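Local coordinates for protein glucoamylase (Thermoanaerobacterium thermosaccharolyticum, PDB 1LF6) that hydrolyses terminal alpha-1,4-linked glucose residues one after another from the non-reducing ends of starch-like chains, probably releasing beta-D-glucose, at residues 483-495 with 501-513. Residues are numbered along the deposited sequence; the frame is centred on the assembly and turned at random.
Sequences KLIDNLTYTENGP and YYIRIAGLSDPDA. With SO4 (sulfate ion), chain C.
A short antiparallel beta hairpin, Tyr490-Thr491 against Tyr501-Tyr502, follows directly on helix 468-489 in the (alpha/alpha) barrel domain of this family 15 glycoside hydrolase. Thr491 N and O both bond to Tyr501, its O taking Tyr501 N at 3.1 Å, and Ile503 N adds a bond to Thr489 O (3.0 Å). Tyr490 and Tyr502 share one face of this ribbon as a T-shaped pair: the edge of Tyr490 puts CD2 over the centre of the Tyr502 ring, with the planes at 65°. Tyr502 OH reaches back to the helix and donates to Asp486 OD2 (2.6 Å) on its syn side, 33° out of the carboxylate plane; this oxygen is shared by the phenol and the ammonium group of Lys545, a salt bridge. Thr491, on the other face, uses both branches. With OG1 anti to the backbone N (chi1 -170°), CG2 is directed over a face of the Tyr501 ring in a CH-pi contact, 3.9 Å from its centroid, while OG1 accepts from Asn493 N in an ST turn. The carboxylate of Asp512 suits this bend by accepting Glu492 N on OD1 at 2.7 Å. The Pro511 ring packs against backbone carbonyl oxygens where helix passes into strand, CG 3.3 Å from Tyr490 O, with CD against Asn487 O. Farther along, Leu488 CD2 rests on Ser509 CA; the Ser509 hydroxyl donates to a sulfate ion, probably from the crystallisation liquor. Tyr490, Tyr501 and Tyr502 lean on helix 550-562, Ile485 and Leu488 touch Met448 of helix 445-464, and Arg504, just beyond the hairpin, forms salt bridges with Glu439 and the probable catalytic base Glu435.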
ATOM      1  N   LYS A 483     -32.640  13.287  -6.200  1.00 22.31           N
ATOM      2  CA  LYS A 483     -33.596  14.177  -5.538  1.00 24.55           C
ATOM      3  C   LYS A 483     -33.869  13.752  -4.091  1.00 23.57           C
ATOM      4  O   LYS A 483     -34.376  14.540  -3.298  1.00 26.39           O
ATOM      5  CB  LYS A 483     -34.929  14.208  -6.307  1.00 25.50           C
ATOM      6  CG  LYS A 483     -34.924  14.984  -7.623  1.00 30.38           C
ATOM      7  CD  LYS A 483     -34.780  16.481  -7.395  1.00 33.44           C
ATOM      8  CE  LYS A 483     -35.261  17.295  -8.599  1.00 36.90           C
ATOM      9  NZ  LYS A 483     -34.454  17.088  -9.830  1.00 39.28           N
ATOM     10  N   LEU A 484     -33.535  12.512  -3.751  1.00 23.40           N
ATOM     11  CA  LEU A 484     -33.769  12.003  -2.399  1.00 24.15           C
ATOM     12  C   LEU A 484     -32.576  12.101  -1.450  1.00 22.87           C
ATOM     13  O   LEU A 484     -32.733  11.939  -0.240  1.00 22.39           O
ATOM     14  CB  LEU A 484     -34.229  10.548  -2.468  1.00 25.02           C
ATOM     15  CG  LEU A 484     -35.566  10.320  -3.179  1.00 28.62           C
ATOM     16  CD1 LEU A 484     -35.877   8.842  -3.207  1.00 26.86           C
ATOM     17  CD2 LEU A 484     -36.671  11.093  -2.465  1.00 29.49           C
ATOM     18  N   ILE A 485     -31.390  12.359  -1.996  1.00 20.99           N
ATOM     19  CA  ILE A 485     -30.189  12.466  -1.179  1.00 17.68           C
ATOM     20  C   ILE A 485     -30.414  13.373   0.029  1.00 17.04           C
ATOM     21  O   ILE A 485     -30.145  12.981   1.166  1.00 16.45           O
ATOM     22  CB  ILE A 485     -28.993  13.004  -2.010  1.00 17.46           C
ATOM     23  CG1 ILE A 485     -28.538  11.939  -3.011  1.00 15.01           C
ATOM     24  CG2 ILE A 485     -27.833  13.397  -1.087  1.00 15.68           C
ATOM     25  CD1 ILE A 485     -27.411  12.392  -3.915  1.00 16.09           C
ATOM     26  N   ASP A 486     -30.926  14.573  -0.219  1.00 16.67           N
ATOM     27  CA  ASP A 486     -31.169  15.527   0.851  1.00 18.04           C
ATOM     28  C   ASP A 486     -32.186  15.032   1.859  1.00 18.04           C
ATOM     29  O   ASP A 486     -31.952  15.091   3.062  1.00 16.58           O
ATOM     30  CB  ASP A 486     -31.629  16.869   0.274  1.00 17.00           C
ATOM     31  CG  ASP A 486     -30.514  17.603  -0.440  1.00 16.51           C
ATOM     32  OD1 ASP A 486     -30.756  18.719  -0.941  1.00 17.85           O
ATOM     33  OD2 ASP A 486     -29.390  17.058  -0.493  1.00 18.07           O
ATOM     34  N   ASN A 487     -33.318  14.533   1.379  1.00 21.29           N
ATOM     35  CA  ASN A 487     -34.340  14.063   2.302  1.00 23.15           C
ATOM     36  C   ASN A 487     -33.920  12.850   3.114  1.00 20.73           C
ATOM     37  O   ASN A 487     -34.445  12.624   4.200  1.00 19.65           O
ATOM     38  CB  ASN A 487     -35.642  13.785   1.552  1.00 27.67           C
ATOM     39  CG  ASN A 487     -36.508  15.035   1.420  1.00 31.92           C
ATOM     40  OD1 ASN A 487     -35.997  16.151   1.293  1.00 35.73           O
ATOM     41  ND2 ASN A 487     -37.819  14.850   1.436  1.00 32.72           N
ATOM     42  N   LEU A 488     -32.957  12.086   2.615  1.00 18.74           N
ATOM     43  CA  LEU A 488     -32.507  10.908   3.345  1.00 17.90           C
ATOM     44  C   LEU A 488     -31.262  11.103   4.210  1.00 17.25           C
ATOM     45  O   LEU A 488     -31.087  10.391   5.196  1.00 16.97           O
ATOM     46  CB  LEU A 488     -32.251   9.753   2.372  1.00 18.56           C
ATOM     47  CG  LEU A 488     -33.481   9.140   1.696  1.00 21.15           C
ATOM     48  CD1 LEU A 488     -33.046   8.147   0.635  1.00 22.92           C
ATOM     49  CD2 LEU A 488     -34.345   8.455   2.737  1.00 23.17           C
ATOM     50  N   THR A 489     -30.415  12.074   3.880  1.00 14.86           N
ATOM     51  CA  THR A 489     -29.171  12.232   4.631  1.00 15.40           C
ATOM     52  C   THR A 489     -28.882  13.595   5.250  1.00 16.62           C
ATOM     53  O   THR A 489     -27.956  13.731   6.048  1.00 16.44           O
ATOM     54  CB  THR A 489     -27.966  11.856   3.737  1.00 15.37           C
ATOM     55  OG1 THR A 489     -27.823  12.829   2.696  1.00 13.46           O
ATOM     56  CG2 THR A 489     -28.180  10.492   3.094  1.00 13.82           C
ATOM     57  N   TYR A 490     -29.665  14.603   4.883  1.00 16.75           N
ATOM     58  CA  TYR A 490     -29.457  15.946   5.408  1.00 18.73           C
ATOM     59  C   TYR A 490     -30.337  16.234   6.634  1.00 17.94           C
ATOM     60  O   TYR A 490     -31.553  16.382   6.518  1.00 17.34           O
ATOM     61  CB  TYR A 490     -29.734  16.971   4.301  1.00 19.54           C
ATOM     62  CG  TYR A 490     -29.402  18.400   4.664  1.00 22.20           C
ATOM     63  CD1 TYR A 490     -30.411  19.337   4.890  1.00 23.71           C
ATOM     64  CD2 TYR A 490     -28.075  18.825   4.752  1.00 23.52           C
ATOM     65  CE1 TYR A 490     -30.108  20.665   5.189  1.00 25.33           C
ATOM     66  CE2 TYR A 490     -27.759  20.147   5.051  1.00 22.36           C
ATOM     67  CZ  TYR A 490     -28.780  21.062   5.266  1.00 24.57           C
ATOM     68  OH  TYR A 490     -28.472  22.372   5.542  1.00 23.42           O
ATOM     69  N   THR A 491     -29.723  16.309   7.810  1.00 17.64           N
ATOM     70  CA  THR A 491     -30.494  16.590   9.013  1.00 19.46           C
ATOM     71  C   THR A 491     -30.633  18.096   9.221  1.00 21.53           C
ATOM     72  O   THR A 491     -29.793  18.881   8.784  1.00 20.00           O
ATOM     73  CB  THR A 491     -29.847  15.977  10.280  1.00 20.19           C
ATOM     74  OG1 THR A 491     -30.757  16.089  11.385  1.00 19.40           O
ATOM     75  CG2 THR A 491     -28.538  16.699  10.621  1.00 19.09           C
ATOM     76  N   GLU A 492     -31.719  18.485   9.875  1.00 22.49           N
ATOM     77  CA  GLU A 492     -31.990  19.876  10.180  1.00 24.34           C
ATOM     78  C   GLU A 492     -32.287  19.912  11.673  1.00 24.89           C
ATOM     79  O   GLU A 492     -32.661  20.943  12.231  1.00 25.83           O
ATOM     80  CB  GLU A 492     -33.193  20.351   9.368  1.00 27.77           C
ATOM     81  CG  GLU A 492     -32.969  20.224   7.870  1.00 32.43           C
ATOM     82  CD  GLU A 492     -34.247  20.249   7.074  1.00 34.87           C
ATOM     83  OE1 GLU A 492     -34.805  21.349   6.874  1.00 36.33           O
ATOM     84  OE2 GLU A 492     -34.705  19.159   6.656  1.00 36.19           O
ATOM     85  N   ASN A 493     -32.083  18.768  12.318  1.00 24.61           N
ATOM     86  CA  ASN A 493     -32.339  18.623  13.745  1.00 25.77           C
ATOM     87  C   ASN A 493     -31.130  18.011  14.457  1.00 23.94           C
ATOM     88  O   ASN A 493     -31.289  17.281  15.433  1.00 24.56           O
ATOM     89  CB  ASN A 493     -33.558  17.719  13.938  1.00 27.44           C
ATOM     90  CG  ASN A 493     -34.102  17.764  15.345  1.00 30.10           C
ATOM     91  OD1 ASN A 493     -34.763  16.829  15.786  1.00 32.98           O
ATOM     92  ND2 ASN A 493     -33.841  18.855  16.054  1.00 31.52           N
ATOM     93  N   GLY A 494     -29.930  18.307  13.964  1.00 22.22           N
ATOM     94  CA  GLY A 494     -28.722  17.763  14.565  1.00 19.45           C
ATOM     95  C   GLY A 494     -28.201  18.552  15.757  1.00 18.87           C
ATOM     96  O   GLY A 494     -28.419  19.754  15.839  1.00 16.31           O
ATOM     97  N   PRO A 495     -27.499  17.895  16.695  1.00 19.10           N
ATOM     98  CA  PRO A 495     -26.946  18.540  17.891  1.00 21.14           C
ATOM     99  C   PRO A 495     -25.721  19.410  17.620  1.00 23.02           C
ATOM    100  O   PRO A 495     -25.358  20.248  18.442  1.00 22.87           O
ATOM    101  CB  PRO A 495     -26.613  17.355  18.791  1.00 21.56           C
ATOM    102  CG  PRO A 495     -26.176  16.322  17.805  1.00 19.70           C
ATOM    103  CD  PRO A 495     -27.224  16.445  16.711  1.00 20.10           C
ATOM    104  N   TYR A 501     -26.897  19.906   8.478  1.00 19.05           N
ATOM    105  CA  TYR A 501     -25.748  19.296   7.802  1.00 17.17           C
ATOM    106  C   TYR A 501     -26.004  17.862   7.352  1.00 16.47           C
ATOM    107  O   TYR A 501     -26.898  17.189   7.866  1.00 15.87           O
ATOM    108  CB  TYR A 501     -24.537  19.289   8.742  1.00 16.08           C
ATOM    109  CG  TYR A 501     -24.823  18.739  10.134  1.00 18.14           C
ATOM    110  CD1 TYR A 501     -25.246  19.579  11.166  1.00 16.91           C
ATOM    111  CD2 TYR A 501     -24.658  17.377  10.421  1.00 15.17           C
ATOM    112  CE1 TYR A 501     -25.488  19.083  12.450  1.00 18.23           C
ATOM    113  CE2 TYR A 501     -24.900  16.873  11.701  1.00 15.53           C
ATOM    114  CZ  TYR A 501     -25.311  17.737  12.713  1.00 18.64           C
ATOM    115  OH  TYR A 501     -25.502  17.265  13.993  1.00 18.57           O
ATOM    116  N   TYR A 502     -25.224  17.401   6.378  1.00 15.47           N
ATOM    117  CA  TYR A 502     -25.329  16.018   5.930  1.00 14.30           C
ATOM    118  C   TYR A 502     -24.673  15.207   7.039  1.00 15.01           C
ATOM    119  O   TYR A 502     -23.634  15.609   7.572  1.00 14.68           O
ATOM    120  CB  TYR A 502     -24.542  15.772   4.637  1.00 14.22           C
ATOM    121  CG  TYR A 502     -25.167  16.350   3.383  1.00 14.69           C
ATOM    122  CD1 TYR A 502     -24.630  17.479   2.768  1.00 12.23           C
ATOM    123  CD2 TYR A 502     -26.306  15.772   2.822  1.00 14.09           C
ATOM    124  CE1 TYR A 502     -25.215  18.023   1.622  1.00 16.86           C
ATOM    125  CE2 TYR A 502     -26.900  16.307   1.681  1.00 15.64           C
ATOM    126  CZ  TYR A 502     -26.350  17.438   1.087  1.00 16.62           C
ATOM    127  OH  TYR A 502     -26.966  17.989  -0.017  1.00 18.43           O
ATOM    128  N   ILE A 503     -25.271  14.078   7.405  1.00 10.25           N
ATOM    129  CA  ILE A 503     -24.678  13.248   8.436  1.00 11.15           C
ATOM    130  C   ILE A 503     -23.882  12.146   7.748  1.00 11.12           C
ATOM    131  O   ILE A 503     -23.955  11.999   6.532  1.00 13.04           O
ATOM    132  CB  ILE A 503     -25.753  12.628   9.365  1.00  9.70           C
ATOM    133  CG1 ILE A 503     -26.685  11.690   8.586  1.00 10.54           C
ATOM    134  CG2 ILE A 503     -26.542  13.747  10.025  1.00 10.83           C
ATOM    135  CD1 ILE A 503     -27.831  11.097   9.445  1.00 10.67           C
ATOM    136  N   ARG A 504     -23.110  11.384   8.514  1.00 11.21           N
ATOM    137  CA  ARG A 504     -22.319  10.312   7.934  1.00 12.78           C
ATOM    138  C   ARG A 504     -23.216   9.288   7.249  1.00 13.95           C
ATOM    139  O   ARG A 504     -22.993   8.914   6.093  1.00 13.96           O
ATOM    140  CB  ARG A 504     -21.492   9.601   9.005  1.00 13.38           C
ATOM    141  CG  ARG A 504     -20.686   8.439   8.441  1.00 10.92           C
ATOM    142  CD  ARG A 504     -19.922   7.675   9.501  1.00 11.01           C
ATOM    143  NE  ARG A 504     -19.304   6.470   8.942  1.00 10.96           N
ATOM    144  CZ  ARG A 504     -18.800   5.477   9.666  1.00 12.53           C
ATOM    145  NH1 ARG A 504     -18.263   4.422   9.062  1.00  8.36           N
ATOM    146  NH2 ARG A 504     -18.840   5.534  10.993  1.00 10.00           N
ATOM    147  N   ILE A 505     -24.234   8.829   7.966  1.00 13.62           N
ATOM    148  CA  ILE A 505     -25.137   7.843   7.398  1.00 13.79           C
ATOM    149  C   ILE A 505     -26.434   7.748   8.202  1.00 14.29           C
ATOM    150  O   ILE A 505     -26.425   7.788   9.432  1.00 14.15           O
ATOM    151  CB  ILE A 505     -24.416   6.473   7.304  1.00 14.58           C
ATOM    152  CG1 ILE A 505     -25.223   5.500   6.440  1.00 13.86           C
ATOM    153  CG2 ILE A 505     -24.161   5.920   8.697  1.00 16.73           C
ATOM    154  CD1 ILE A 505     -24.399   4.339   5.920  1.00 11.96           C
ATOM    155  N   ALA A 506     -27.550   7.667   7.485  1.00 14.37           N
ATOM    156  CA  ALA A 506     -28.874   7.573   8.093  1.00 16.70           C
ATOM    157  C   ALA A 506     -29.332   6.117   8.093  1.00 18.37           C
ATOM    158  O   ALA A 506     -29.151   5.407   7.105  1.00 18.68           O
ATOM    159  CB  ALA A 506     -29.865   8.435   7.311  1.00 14.36           C
ATOM    160  N   GLY A 507     -29.929   5.678   9.197  1.00 22.59           N
ATOM    161  CA  GLY A 507     -30.393   4.301   9.292  1.00 26.76           C
ATOM    162  C   GLY A 507     -31.823   4.113   8.815  1.00 28.99           C
ATOM    163  O   GLY A 507     -32.203   3.031   8.368  1.00 32.05           O
ATOM    164  N   LEU A 508     -32.613   5.178   8.907  1.00 30.03           N
ATOM    165  CA  LEU A 508     -34.009   5.156   8.489  1.00 31.79           C
ATOM    166  C   LEU A 508     -34.193   6.069   7.286  1.00 32.95           C
ATOM    167  O   LEU A 508     -33.221   6.517   6.681  1.00 35.21           O
ATOM    168  CB  LEU A 508     -34.916   5.639   9.627  1.00 29.89           C
ATOM    169  CG  LEU A 508     -34.940   4.803  10.910  1.00 31.18           C
ATOM    170  CD1 LEU A 508     -35.860   5.465  11.928  1.00 29.93           C
ATOM    171  CD2 LEU A 508     -35.416   3.397  10.601  1.00 29.69           C
ATOM    172  N   SER A 509     -35.447   6.352   6.956  1.00 33.20           N
ATOM    173  CA  SER A 509     -35.766   7.222   5.830  1.00 35.21           C
ATOM    174  C   SER A 509     -35.984   8.656   6.292  1.00 34.23           C
ATOM    175  O   SER A 509     -36.584   9.454   5.579  1.00 33.45           O
ATOM    176  CB  SER A 509     -37.027   6.727   5.122  1.00 34.41           C
ATOM    177  OG  SER A 509     -36.843   5.422   4.610  1.00 39.02           O
ATOM    178  N   ASP A 510     -35.498   8.979   7.487  1.00 34.60           N
ATOM    179  CA  ASP A 510     -35.653  10.323   8.030  1.00 33.23           C
ATOM    180  C   ASP A 510     -34.427  10.711   8.852  1.00 31.20           C
ATOM    181  O   ASP A 510     -34.241  10.246   9.973  1.00 30.02           O
ATOM    182  CB  ASP A 510     -36.920  10.391   8.881  1.00 35.70           C
ATOM    183  CG  ASP A 510     -37.119  11.747   9.525  1.00 38.07           C
ATOM    184  OD1 ASP A 510     -36.607  12.751   8.984  1.00 39.64           O
ATOM    185  OD2 ASP A 510     -37.801  11.808  10.566  1.00 40.52           O
ATOM    186  N   PRO A 511     -33.574  11.584   8.293  1.00 29.20           N
ATOM    187  CA  PRO A 511     -32.351  12.047   8.948  1.00 26.51           C
ATOM    188  C   PRO A 511     -32.572  12.898  10.194  1.00 25.04           C
ATOM    189  O   PRO A 511     -31.626  13.186  10.926  1.00 26.47           O
ATOM    190  CB  PRO A 511     -31.636  12.804   7.835  1.00 26.88           C
ATOM    191  CG  PRO A 511     -32.770  13.420   7.089  1.00 27.97           C
ATOM    192  CD  PRO A 511     -33.776  12.284   7.011  1.00 29.21           C
ATOM    193  N   ASP A 512     -33.812  13.304  10.439  1.00 22.66           N
ATOM    194  CA  ASP A 512     -34.104  14.109  11.618  1.00 22.60           C
ATOM    195  C   ASP A 512     -34.507  13.224  12.790  1.00 22.46           C
ATOM    196  O   ASP A 512     -34.474  13.653  13.940  1.00 21.83           O
ATOM    197  CB  ASP A 512     -35.223  15.111  11.329  1.00 22.93           C
ATOM    198  CG  ASP A 512     -34.848  16.112  10.251  1.00 25.45           C
ATOM    199  OD1 ASP A 512     -33.756  16.706  10.341  1.00 20.51           O
ATOM    200  OD2 ASP A 512     -35.655  16.308   9.318  1.00 29.47           O
ATOM    201  N   ALA A 513     -34.872  11.981  12.500  1.00 23.03           N
ATOM    202  CA  ALA A 513     -35.284  11.059  13.553  1.00 22.07           C
ATOM    203  C   ALA A 513     -34.106  10.571  14.379  1.00 22.19           C
ATOM    204  O   ALA A 513     -32.948  10.707  13.979  1.00 22.07           O
ATOM    205  CB  ALA A 513     -36.016   9.867  12.949  1.00 22.08           C
TER
HETATM  206  S   SO4 C 950     -35.711   2.350   5.726  1.00 56.50           S
HETATM  207  O1  SO4 C 950     -34.261   2.110   5.868  1.00 54.77           O
HETATM  208  O2  SO4 C 950     -36.451   1.148   6.176  1.00 55.89           O
HETATM  209  O3  SO4 C 950     -36.108   3.505   6.555  1.00 54.47           O
HETATM  210  O4  SO4 C 950     -36.035   2.628   4.313  1.00 54.36           O